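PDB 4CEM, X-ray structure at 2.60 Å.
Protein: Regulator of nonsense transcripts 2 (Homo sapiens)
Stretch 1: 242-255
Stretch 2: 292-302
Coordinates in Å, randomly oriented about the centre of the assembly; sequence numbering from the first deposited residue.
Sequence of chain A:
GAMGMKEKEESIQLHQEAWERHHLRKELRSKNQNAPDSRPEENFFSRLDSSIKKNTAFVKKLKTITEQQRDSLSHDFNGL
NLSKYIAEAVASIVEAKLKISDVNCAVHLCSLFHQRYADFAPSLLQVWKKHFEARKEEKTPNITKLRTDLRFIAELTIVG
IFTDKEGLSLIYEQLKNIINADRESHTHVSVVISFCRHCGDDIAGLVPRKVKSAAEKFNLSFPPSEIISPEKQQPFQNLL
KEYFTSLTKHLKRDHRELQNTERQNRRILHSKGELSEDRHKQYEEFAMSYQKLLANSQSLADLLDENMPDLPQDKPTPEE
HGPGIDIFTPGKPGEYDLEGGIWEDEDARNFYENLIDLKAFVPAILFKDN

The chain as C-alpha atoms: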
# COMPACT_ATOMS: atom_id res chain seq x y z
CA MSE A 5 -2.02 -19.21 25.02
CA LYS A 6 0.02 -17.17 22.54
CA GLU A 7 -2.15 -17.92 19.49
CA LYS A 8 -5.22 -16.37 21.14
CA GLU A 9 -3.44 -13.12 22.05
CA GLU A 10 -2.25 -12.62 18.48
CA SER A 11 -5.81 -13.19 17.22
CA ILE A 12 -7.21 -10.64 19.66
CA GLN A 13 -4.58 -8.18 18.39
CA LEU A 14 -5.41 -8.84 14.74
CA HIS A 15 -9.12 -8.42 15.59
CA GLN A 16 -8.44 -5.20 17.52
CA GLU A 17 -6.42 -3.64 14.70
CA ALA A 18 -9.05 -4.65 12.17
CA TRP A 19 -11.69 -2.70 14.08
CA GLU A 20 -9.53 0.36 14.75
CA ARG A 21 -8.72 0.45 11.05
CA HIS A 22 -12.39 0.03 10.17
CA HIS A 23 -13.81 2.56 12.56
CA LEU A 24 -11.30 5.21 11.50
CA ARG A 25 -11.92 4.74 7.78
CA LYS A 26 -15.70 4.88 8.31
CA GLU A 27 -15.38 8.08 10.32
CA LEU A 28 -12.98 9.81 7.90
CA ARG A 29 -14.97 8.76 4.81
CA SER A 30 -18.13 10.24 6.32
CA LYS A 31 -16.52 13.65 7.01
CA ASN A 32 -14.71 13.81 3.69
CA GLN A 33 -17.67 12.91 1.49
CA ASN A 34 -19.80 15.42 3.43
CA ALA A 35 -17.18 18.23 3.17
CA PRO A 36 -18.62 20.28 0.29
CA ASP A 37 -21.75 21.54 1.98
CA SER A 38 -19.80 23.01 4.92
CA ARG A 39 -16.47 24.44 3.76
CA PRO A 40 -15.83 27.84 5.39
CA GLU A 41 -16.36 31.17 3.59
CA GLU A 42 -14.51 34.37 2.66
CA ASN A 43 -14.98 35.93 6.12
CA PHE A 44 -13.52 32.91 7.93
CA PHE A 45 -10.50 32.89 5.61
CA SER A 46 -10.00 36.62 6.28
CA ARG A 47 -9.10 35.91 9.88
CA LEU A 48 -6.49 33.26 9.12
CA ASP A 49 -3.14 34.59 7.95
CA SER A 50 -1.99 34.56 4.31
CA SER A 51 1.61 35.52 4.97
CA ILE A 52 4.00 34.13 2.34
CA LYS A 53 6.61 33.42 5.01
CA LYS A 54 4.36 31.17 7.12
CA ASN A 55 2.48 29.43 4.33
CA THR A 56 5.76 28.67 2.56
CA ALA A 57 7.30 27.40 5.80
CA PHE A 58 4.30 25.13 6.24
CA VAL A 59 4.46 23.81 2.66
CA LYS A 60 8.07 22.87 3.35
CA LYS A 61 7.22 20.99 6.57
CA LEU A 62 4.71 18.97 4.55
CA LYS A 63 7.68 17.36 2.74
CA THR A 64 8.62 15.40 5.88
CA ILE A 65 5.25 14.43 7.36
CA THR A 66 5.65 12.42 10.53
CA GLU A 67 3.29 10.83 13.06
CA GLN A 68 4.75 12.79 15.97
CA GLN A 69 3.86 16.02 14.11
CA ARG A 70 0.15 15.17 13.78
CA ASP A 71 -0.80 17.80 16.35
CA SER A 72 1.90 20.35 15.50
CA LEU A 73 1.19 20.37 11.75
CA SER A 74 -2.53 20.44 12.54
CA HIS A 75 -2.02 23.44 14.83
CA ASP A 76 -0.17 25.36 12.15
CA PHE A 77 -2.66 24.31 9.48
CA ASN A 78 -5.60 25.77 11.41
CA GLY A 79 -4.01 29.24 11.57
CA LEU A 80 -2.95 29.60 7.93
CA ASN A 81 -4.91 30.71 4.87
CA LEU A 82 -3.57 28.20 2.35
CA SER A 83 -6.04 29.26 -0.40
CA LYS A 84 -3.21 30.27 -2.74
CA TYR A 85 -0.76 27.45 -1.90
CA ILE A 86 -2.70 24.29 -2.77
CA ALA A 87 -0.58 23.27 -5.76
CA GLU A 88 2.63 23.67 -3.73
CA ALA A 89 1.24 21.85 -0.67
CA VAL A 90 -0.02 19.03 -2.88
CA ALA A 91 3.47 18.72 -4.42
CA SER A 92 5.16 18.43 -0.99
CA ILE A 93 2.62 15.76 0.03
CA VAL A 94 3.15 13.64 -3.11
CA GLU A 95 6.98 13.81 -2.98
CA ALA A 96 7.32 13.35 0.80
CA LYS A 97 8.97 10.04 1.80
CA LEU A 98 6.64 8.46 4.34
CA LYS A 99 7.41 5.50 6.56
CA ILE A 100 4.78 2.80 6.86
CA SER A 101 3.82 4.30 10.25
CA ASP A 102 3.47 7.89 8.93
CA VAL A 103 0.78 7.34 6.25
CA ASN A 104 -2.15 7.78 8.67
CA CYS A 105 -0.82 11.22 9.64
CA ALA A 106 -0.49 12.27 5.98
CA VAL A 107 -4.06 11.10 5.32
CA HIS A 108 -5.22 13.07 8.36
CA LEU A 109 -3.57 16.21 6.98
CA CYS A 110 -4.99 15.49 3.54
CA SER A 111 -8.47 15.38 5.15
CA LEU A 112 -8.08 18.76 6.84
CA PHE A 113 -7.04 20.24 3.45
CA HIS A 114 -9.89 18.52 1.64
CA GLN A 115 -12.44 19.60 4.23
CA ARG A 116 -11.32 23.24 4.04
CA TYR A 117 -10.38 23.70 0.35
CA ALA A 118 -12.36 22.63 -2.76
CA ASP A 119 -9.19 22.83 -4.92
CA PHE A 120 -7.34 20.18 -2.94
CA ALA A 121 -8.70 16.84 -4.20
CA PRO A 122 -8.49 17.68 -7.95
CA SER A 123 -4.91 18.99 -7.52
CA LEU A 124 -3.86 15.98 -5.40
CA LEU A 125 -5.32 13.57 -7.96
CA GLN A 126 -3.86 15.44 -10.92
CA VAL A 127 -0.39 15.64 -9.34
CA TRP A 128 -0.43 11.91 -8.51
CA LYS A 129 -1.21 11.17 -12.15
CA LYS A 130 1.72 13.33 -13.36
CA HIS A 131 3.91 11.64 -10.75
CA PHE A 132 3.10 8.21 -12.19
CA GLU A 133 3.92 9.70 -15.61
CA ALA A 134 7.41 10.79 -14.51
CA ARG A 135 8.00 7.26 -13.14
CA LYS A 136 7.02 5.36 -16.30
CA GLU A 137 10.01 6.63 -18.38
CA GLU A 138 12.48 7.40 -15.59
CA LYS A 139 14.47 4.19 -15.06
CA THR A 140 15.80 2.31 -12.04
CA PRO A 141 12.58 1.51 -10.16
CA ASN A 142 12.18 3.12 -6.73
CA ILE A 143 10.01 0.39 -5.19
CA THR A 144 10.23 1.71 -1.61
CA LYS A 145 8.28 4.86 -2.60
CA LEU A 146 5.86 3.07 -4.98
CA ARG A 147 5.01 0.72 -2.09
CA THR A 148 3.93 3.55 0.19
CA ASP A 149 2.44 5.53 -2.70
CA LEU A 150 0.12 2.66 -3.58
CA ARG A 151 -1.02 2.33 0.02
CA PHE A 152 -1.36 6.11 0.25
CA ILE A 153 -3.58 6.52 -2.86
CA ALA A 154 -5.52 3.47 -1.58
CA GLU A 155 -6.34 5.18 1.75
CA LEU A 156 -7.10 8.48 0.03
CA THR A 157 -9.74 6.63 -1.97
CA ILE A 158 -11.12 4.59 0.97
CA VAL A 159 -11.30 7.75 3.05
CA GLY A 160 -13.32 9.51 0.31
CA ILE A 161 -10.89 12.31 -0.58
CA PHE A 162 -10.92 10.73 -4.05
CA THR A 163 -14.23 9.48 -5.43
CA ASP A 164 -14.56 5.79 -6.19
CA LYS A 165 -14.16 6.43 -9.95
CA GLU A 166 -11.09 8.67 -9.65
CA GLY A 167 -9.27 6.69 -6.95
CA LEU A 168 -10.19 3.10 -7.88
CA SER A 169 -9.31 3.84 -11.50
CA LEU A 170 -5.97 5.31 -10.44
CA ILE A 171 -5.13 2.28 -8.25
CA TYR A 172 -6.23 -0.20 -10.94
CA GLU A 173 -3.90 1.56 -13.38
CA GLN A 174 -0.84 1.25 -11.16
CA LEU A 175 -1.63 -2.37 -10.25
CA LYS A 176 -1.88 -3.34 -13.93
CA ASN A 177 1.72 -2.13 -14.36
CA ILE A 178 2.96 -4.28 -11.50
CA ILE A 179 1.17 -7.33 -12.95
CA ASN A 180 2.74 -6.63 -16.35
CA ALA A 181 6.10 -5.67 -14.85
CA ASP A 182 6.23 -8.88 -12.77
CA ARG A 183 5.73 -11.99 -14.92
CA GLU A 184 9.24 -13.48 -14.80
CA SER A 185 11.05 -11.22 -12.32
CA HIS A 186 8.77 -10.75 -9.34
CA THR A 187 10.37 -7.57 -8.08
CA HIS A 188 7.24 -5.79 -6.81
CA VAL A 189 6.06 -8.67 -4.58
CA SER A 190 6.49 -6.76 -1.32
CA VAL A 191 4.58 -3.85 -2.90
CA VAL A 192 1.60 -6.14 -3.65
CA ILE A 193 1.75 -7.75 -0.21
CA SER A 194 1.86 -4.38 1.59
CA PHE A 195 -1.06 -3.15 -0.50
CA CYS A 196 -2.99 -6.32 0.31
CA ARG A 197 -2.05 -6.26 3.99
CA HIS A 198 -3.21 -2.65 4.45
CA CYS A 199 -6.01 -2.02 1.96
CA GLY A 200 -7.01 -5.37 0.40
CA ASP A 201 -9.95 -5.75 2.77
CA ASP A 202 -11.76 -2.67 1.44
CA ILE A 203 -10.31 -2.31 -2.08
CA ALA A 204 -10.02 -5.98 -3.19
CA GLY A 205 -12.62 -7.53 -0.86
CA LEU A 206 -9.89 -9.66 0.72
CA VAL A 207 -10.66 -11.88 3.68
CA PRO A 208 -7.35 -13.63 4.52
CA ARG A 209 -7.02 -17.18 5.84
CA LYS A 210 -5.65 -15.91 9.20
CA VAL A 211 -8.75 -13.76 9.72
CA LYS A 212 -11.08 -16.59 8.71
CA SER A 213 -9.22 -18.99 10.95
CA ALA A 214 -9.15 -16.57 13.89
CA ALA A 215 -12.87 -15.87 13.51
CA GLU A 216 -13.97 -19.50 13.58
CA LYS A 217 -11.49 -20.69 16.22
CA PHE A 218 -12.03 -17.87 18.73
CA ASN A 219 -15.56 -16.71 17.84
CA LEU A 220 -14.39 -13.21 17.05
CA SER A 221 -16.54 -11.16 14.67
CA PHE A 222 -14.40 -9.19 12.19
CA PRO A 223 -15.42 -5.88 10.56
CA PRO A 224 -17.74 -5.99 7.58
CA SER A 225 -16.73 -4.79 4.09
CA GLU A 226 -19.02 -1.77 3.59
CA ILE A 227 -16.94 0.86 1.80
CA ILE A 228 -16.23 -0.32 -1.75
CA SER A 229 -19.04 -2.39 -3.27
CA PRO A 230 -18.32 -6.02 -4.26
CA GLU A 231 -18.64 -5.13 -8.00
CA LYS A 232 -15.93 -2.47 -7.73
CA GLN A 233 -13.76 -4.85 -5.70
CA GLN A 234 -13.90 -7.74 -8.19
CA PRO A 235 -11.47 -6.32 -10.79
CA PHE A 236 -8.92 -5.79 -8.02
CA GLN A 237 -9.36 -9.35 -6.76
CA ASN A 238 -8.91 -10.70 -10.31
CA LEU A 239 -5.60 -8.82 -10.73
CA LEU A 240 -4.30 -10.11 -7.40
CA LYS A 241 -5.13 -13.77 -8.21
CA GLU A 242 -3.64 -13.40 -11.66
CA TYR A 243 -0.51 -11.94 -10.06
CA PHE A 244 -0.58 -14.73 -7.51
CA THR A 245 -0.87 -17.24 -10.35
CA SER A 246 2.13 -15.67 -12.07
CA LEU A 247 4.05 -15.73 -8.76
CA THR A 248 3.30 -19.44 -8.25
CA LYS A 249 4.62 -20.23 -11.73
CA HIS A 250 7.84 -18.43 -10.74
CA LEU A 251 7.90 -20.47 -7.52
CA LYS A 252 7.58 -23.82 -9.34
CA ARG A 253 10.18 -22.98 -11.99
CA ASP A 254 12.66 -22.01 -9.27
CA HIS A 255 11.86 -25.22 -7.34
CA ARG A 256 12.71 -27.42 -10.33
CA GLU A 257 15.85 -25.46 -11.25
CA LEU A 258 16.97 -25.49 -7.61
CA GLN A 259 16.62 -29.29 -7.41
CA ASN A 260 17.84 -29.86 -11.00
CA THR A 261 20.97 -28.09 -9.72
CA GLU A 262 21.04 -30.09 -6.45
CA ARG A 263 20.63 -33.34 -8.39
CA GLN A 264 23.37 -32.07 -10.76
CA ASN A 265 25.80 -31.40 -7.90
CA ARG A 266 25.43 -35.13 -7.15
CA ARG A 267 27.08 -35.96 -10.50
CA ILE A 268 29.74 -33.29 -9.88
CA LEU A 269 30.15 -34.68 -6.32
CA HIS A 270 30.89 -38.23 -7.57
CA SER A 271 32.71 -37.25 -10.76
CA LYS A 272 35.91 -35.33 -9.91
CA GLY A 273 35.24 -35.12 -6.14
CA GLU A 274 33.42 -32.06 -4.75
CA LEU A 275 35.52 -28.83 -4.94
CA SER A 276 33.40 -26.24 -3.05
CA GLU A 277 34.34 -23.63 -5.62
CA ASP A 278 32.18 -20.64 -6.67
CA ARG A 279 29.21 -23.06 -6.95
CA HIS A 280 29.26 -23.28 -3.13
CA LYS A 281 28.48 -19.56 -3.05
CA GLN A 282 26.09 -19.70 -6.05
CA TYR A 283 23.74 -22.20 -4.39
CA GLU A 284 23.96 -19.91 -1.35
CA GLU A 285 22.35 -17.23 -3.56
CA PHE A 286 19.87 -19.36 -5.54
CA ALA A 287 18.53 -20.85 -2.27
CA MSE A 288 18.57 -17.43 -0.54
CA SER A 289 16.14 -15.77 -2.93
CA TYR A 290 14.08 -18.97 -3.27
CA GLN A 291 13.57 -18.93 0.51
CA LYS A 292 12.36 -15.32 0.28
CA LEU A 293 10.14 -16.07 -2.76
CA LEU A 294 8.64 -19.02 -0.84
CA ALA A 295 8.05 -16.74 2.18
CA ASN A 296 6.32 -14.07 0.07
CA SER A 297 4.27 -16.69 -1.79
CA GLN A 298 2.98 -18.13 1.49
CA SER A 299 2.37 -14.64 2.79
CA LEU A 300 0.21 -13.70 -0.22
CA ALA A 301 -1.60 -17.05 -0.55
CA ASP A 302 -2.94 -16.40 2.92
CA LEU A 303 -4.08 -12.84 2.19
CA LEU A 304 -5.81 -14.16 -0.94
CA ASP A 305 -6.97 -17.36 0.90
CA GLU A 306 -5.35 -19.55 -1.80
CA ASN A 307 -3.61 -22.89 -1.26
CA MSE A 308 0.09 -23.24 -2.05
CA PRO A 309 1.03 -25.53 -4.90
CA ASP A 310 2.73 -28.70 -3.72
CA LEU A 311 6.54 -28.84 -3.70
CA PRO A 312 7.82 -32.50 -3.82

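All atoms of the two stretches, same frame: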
# COMPACT_ATOMS: atom_id res chain seq x y z
N GLU A 242 -4.43 -13.30 -10.45
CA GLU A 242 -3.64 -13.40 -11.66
C GLU A 242 -2.16 -13.15 -11.37
O GLU A 242 -1.30 -13.86 -11.88
CB GLU A 242 -4.16 -12.38 -12.67
CG GLU A 242 -3.67 -12.56 -14.08
CD GLU A 242 -4.09 -11.38 -14.93
OE1 GLU A 242 -5.24 -10.92 -14.77
OE2 GLU A 242 -3.26 -10.91 -15.74
N TYR A 243 -1.87 -12.16 -10.53
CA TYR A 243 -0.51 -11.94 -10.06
C TYR A 243 -0.05 -13.15 -9.27
O TYR A 243 1.05 -13.66 -9.47
CB TYR A 243 -0.42 -10.71 -9.16
CG TYR A 243 0.99 -10.38 -8.71
CD1 TYR A 243 1.79 -9.53 -9.47
CD2 TYR A 243 1.51 -10.91 -7.54
CE1 TYR A 243 3.08 -9.22 -9.06
CE2 TYR A 243 2.80 -10.60 -7.13
CZ TYR A 243 3.58 -9.76 -7.89
OH TYR A 243 4.86 -9.45 -7.49
N PHE A 244 -0.90 -13.59 -8.35
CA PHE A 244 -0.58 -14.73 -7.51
C PHE A 244 -0.29 -15.97 -8.34
O PHE A 244 0.63 -16.74 -8.04
CB PHE A 244 -1.72 -15.02 -6.54
CG PHE A 244 -1.49 -16.25 -5.73
CD1 PHE A 244 -0.56 -16.26 -4.71
CD2 PHE A 244 -2.18 -17.43 -6.01
CE1 PHE A 244 -0.33 -17.40 -3.96
CE2 PHE A 244 -1.96 -18.57 -5.27
CZ PHE A 244 -1.02 -18.56 -4.24
N THR A 245 -1.11 -16.18 -9.38
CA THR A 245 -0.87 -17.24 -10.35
C THR A 245 0.54 -17.13 -10.96
O THR A 245 1.34 -18.08 -10.91
CB THR A 245 -1.92 -17.18 -11.47
OG1 THR A 245 -3.20 -17.50 -10.93
CG2 THR A 245 -1.57 -18.14 -12.60
N SER A 246 0.82 -15.97 -11.53
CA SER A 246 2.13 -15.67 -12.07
C SER A 246 3.24 -15.97 -11.06
O SER A 246 4.25 -16.58 -11.39
CB SER A 246 2.19 -14.20 -12.53
OG SER A 246 3.49 -13.69 -12.42
N LEU A 247 3.04 -15.55 -9.81
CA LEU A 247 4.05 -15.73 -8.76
C LEU A 247 4.27 -17.21 -8.42
O LEU A 247 5.37 -17.60 -8.01
CB LEU A 247 3.64 -14.97 -7.49
CG LEU A 247 4.59 -15.05 -6.29
CD1 LEU A 247 5.92 -14.38 -6.60
CD2 LEU A 247 3.93 -14.43 -5.07
N THR A 248 3.23 -18.02 -8.57
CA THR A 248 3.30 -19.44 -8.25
C THR A 248 3.99 -20.21 -9.37
O THR A 248 4.71 -21.18 -9.11
CB THR A 248 1.91 -20.00 -7.90
OG1 THR A 248 1.77 -20.02 -6.47
CG2 THR A 248 1.71 -21.41 -8.43
N LYS A 249 3.78 -19.78 -10.61
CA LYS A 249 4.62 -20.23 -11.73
C LYS A 249 6.10 -20.02 -11.40
O LYS A 249 6.89 -20.96 -11.45
CB LYS A 249 4.28 -19.49 -13.03
CG LYS A 249 3.43 -20.28 -14.01
CD LYS A 249 1.99 -20.46 -13.54
CE LYS A 249 1.08 -20.85 -14.69
NZ LYS A 249 -0.29 -21.23 -14.24
N HIS A 250 6.46 -18.79 -11.05
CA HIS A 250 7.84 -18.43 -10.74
C HIS A 250 8.37 -19.17 -9.53
O HIS A 250 9.58 -19.34 -9.39
CB HIS A 250 7.95 -16.91 -10.57
CG HIS A 250 9.36 -16.39 -10.36
ND1 HIS A 250 10.43 -16.87 -11.02
CD2 HIS A 250 9.84 -15.36 -9.54
CE1 HIS A 250 11.54 -16.20 -10.63
NE2 HIS A 250 11.18 -15.28 -9.73
N LEU A 251 7.48 -19.65 -8.66
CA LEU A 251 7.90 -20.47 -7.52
C LEU A 251 8.20 -21.91 -7.94
O LEU A 251 9.16 -22.52 -7.45
CB LEU A 251 6.83 -20.48 -6.42
CG LEU A 251 7.23 -21.16 -5.11
CD1 LEU A 251 8.26 -20.32 -4.36
CD2 LEU A 251 6.02 -21.43 -4.24
N LYS A 252 7.38 -22.46 -8.83
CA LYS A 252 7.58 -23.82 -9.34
C LYS A 252 8.86 -23.89 -10.16
O LYS A 252 9.75 -24.69 -9.85
CB LYS A 252 6.40 -24.29 -10.20
CG LYS A 252 5.15 -24.66 -9.41
CD LYS A 252 4.22 -25.55 -10.24
CE LYS A 252 2.78 -25.47 -9.77
NZ LYS A 252 2.06 -24.28 -10.32
N ARG A 253 8.96 -23.06 -11.20
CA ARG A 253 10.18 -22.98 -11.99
C ARG A 253 11.41 -23.04 -11.09
O ARG A 253 12.24 -23.93 -11.22
CB ARG A 253 10.22 -21.70 -12.83
CG ARG A 253 9.76 -21.86 -14.28
CD ARG A 253 10.49 -20.91 -15.22
NE ARG A 253 10.04 -19.51 -15.10
CZ ARG A 253 10.63 -18.55 -14.37
NH1 ARG A 253 11.73 -18.80 -13.65
NH2 ARG A 253 10.12 -17.33 -14.36
N ASP A 254 11.50 -22.10 -10.15
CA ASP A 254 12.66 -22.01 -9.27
C ASP A 254 12.80 -23.20 -8.31
O ASP A 254 13.89 -23.41 -7.77
CB ASP A 254 12.63 -20.70 -8.48
CG ASP A 254 12.78 -19.48 -9.38
OD1 ASP A 254 12.36 -19.55 -10.55
OD2 ASP A 254 13.32 -18.45 -8.91
N HIS A 255 11.74 -23.97 -8.10
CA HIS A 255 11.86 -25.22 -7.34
C HIS A 255 12.57 -26.26 -8.17
O HIS A 255 13.57 -26.82 -7.72
CB HIS A 255 10.49 -25.74 -6.89
CG HIS A 255 10.57 -26.85 -5.86
ND1 HIS A 255 11.27 -26.95 -4.66
CD2 HIS A 255 9.91 -28.02 -6.01
CE1 HIS A 255 11.00 -28.16 -4.13
NE2 HIS A 255 10.17 -28.81 -4.95
N LYS A 292 13.12 -16.57 0.18
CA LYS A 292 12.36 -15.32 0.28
C LYS A 292 11.14 -15.32 -0.65
O LYS A 292 10.10 -14.77 -0.28
CB LYS A 292 13.27 -14.13 -0.02
CG LYS A 292 14.35 -13.95 1.03
CD LYS A 292 15.31 -12.82 0.71
CE LYS A 292 16.31 -12.66 1.84
NZ LYS A 292 17.55 -11.94 1.44
N LEU A 293 11.27 -15.93 -1.83
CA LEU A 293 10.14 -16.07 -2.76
C LEU A 293 9.08 -17.03 -2.20
O LEU A 293 7.88 -16.83 -2.40
CB LEU A 293 10.63 -16.57 -4.12
CG LEU A 293 9.60 -16.47 -5.25
CD1 LEU A 293 9.62 -15.08 -5.88
CD2 LEU A 293 9.84 -17.54 -6.31
N LEU A 294 9.54 -18.09 -1.53
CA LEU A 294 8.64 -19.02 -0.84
C LEU A 294 7.91 -18.30 0.30
O LEU A 294 6.71 -18.48 0.47
CB LEU A 294 9.44 -20.21 -0.28
CG LEU A 294 8.69 -21.33 0.44
CD1 LEU A 294 8.00 -22.26 -0.55
CD2 LEU A 294 9.64 -22.12 1.32
N ALA A 295 8.64 -17.49 1.06
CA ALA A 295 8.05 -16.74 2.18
C ALA A 295 6.97 -15.77 1.70
O ALA A 295 5.86 -15.75 2.25
CB ALA A 295 9.13 -15.98 2.94
N ASN A 296 7.28 -15.00 0.67
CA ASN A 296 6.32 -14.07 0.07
C ASN A 296 5.12 -14.75 -0.58
O ASN A 296 4.02 -14.21 -0.58
CB ASN A 296 7.01 -13.21 -0.99
CG ASN A 296 8.04 -12.28 -0.41
OD1 ASN A 296 8.06 -12.03 0.80
ND2 ASN A 296 8.91 -11.76 -1.25
N SER A 297 5.35 -15.93 -1.15
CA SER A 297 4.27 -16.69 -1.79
C SER A 297 3.27 -17.20 -0.75
O SER A 297 2.06 -17.14 -0.96
CB SER A 297 4.85 -17.86 -2.59
OG SER A 297 5.59 -17.39 -3.71
N GLN A 298 3.80 -17.70 0.37
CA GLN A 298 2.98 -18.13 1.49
C GLN A 298 2.21 -16.96 2.07
O GLN A 298 1.02 -17.04 2.35
CB GLN A 298 3.85 -18.75 2.58
CG GLN A 298 4.53 -20.06 2.20
CD GLN A 298 5.63 -20.45 3.16
OE1 GLN A 298 6.47 -19.63 3.54
NE2 GLN A 298 5.65 -21.71 3.55
N SER A 299 2.93 -15.85 2.23
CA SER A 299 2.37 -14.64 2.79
C SER A 299 1.16 -14.15 1.99
O SER A 299 0.15 -13.76 2.58
CB SER A 299 3.45 -13.56 2.84
OG SER A 299 3.01 -12.44 3.57
N LEU A 300 1.25 -14.22 0.67
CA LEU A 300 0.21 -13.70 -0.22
C LEU A 300 -0.92 -14.71 -0.48
O LEU A 300 -2.06 -14.33 -0.74
CB LEU A 300 0.83 -13.27 -1.56
CG LEU A 300 -0.10 -12.62 -2.59
CD1 LEU A 300 -0.73 -11.36 -2.01
CD2 LEU A 300 0.64 -12.30 -3.88
N ALA A 301 -0.59 -15.99 -0.43
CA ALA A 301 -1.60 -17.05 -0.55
C ALA A 301 -2.61 -16.92 0.59
O ALA A 301 -3.80 -17.10 0.40
CB ALA A 301 -0.93 -18.42 -0.50
N ASP A 302 -2.10 -16.60 1.77
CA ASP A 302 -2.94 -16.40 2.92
C ASP A 302 -3.88 -15.22 2.72
O ASP A 302 -5.10 -15.36 2.84
CB ASP A 302 -2.09 -16.16 4.16
CG ASP A 302 -2.94 -15.95 5.38
OD1 ASP A 302 -3.54 -14.86 5.50
OD2 ASP A 302 -3.01 -16.88 6.20

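Two helical segments, 242-255 and 292-302, run roughly antiparallel, their N-to-C directions 148° apart and their axes approaching to 10.3 Å. The register steps in heptad fashion: F244 lies opposite L300, L247 opposite S297, and L251 opposite L293, so advancing by three and then four residues on one helix matches stepping back by three and then four on the other. L247 CA lies 7.0 Å from S297 CA and L251 CA lies 6.9 Å from L293 CA, so the leucine-serine and leucine-leucine pairs are almost equally spaced.

The contact is held by apolar packing, and no hydrogen bond crosses it. L293 is the residue most covered by the other helix, with 95 Å² buried against it. Its CD1 touches L247 CD1 at 3.8 Å, while its CD2 sits 3.7 Å from L251 CD1. L251 starts sideways from its backbone, yet its end turns in, bringing CD1 to 4.2 Å from L294 CB. At the other end, L300 CD2 gathers three neighbours, lying 4.0 Å from Y243 CD2, 4.2 Å from F244 CD1 and 4.1 Å from L247 CD2. All five of these leucines share the t, p rotamer.

The aromatic rings are used differently. Y243 and F244 each offer a ring edge to L300, and F244 CE1 also reaches A301 CB at 3.7 Å, where the small alanine leaves the ring close to the backbone. H250 instead presents a face: L293 CD2 lies 4.3 Å from the ring centroid, 27° off its normal, a CH-pi contact.

Two polar contacts stay within their own helix. S297 OG donates to L293 O at 2.7 Å, one turn back, so the hydroxyl can sit against L247 CG at 3.6 Å without needing a partner across the interface. Toward the exposed margin, R253 NH1 forms a salt bridge with D254 OD1 at 3.3 Å. Y243 OH is bonded elsewhere in the structure.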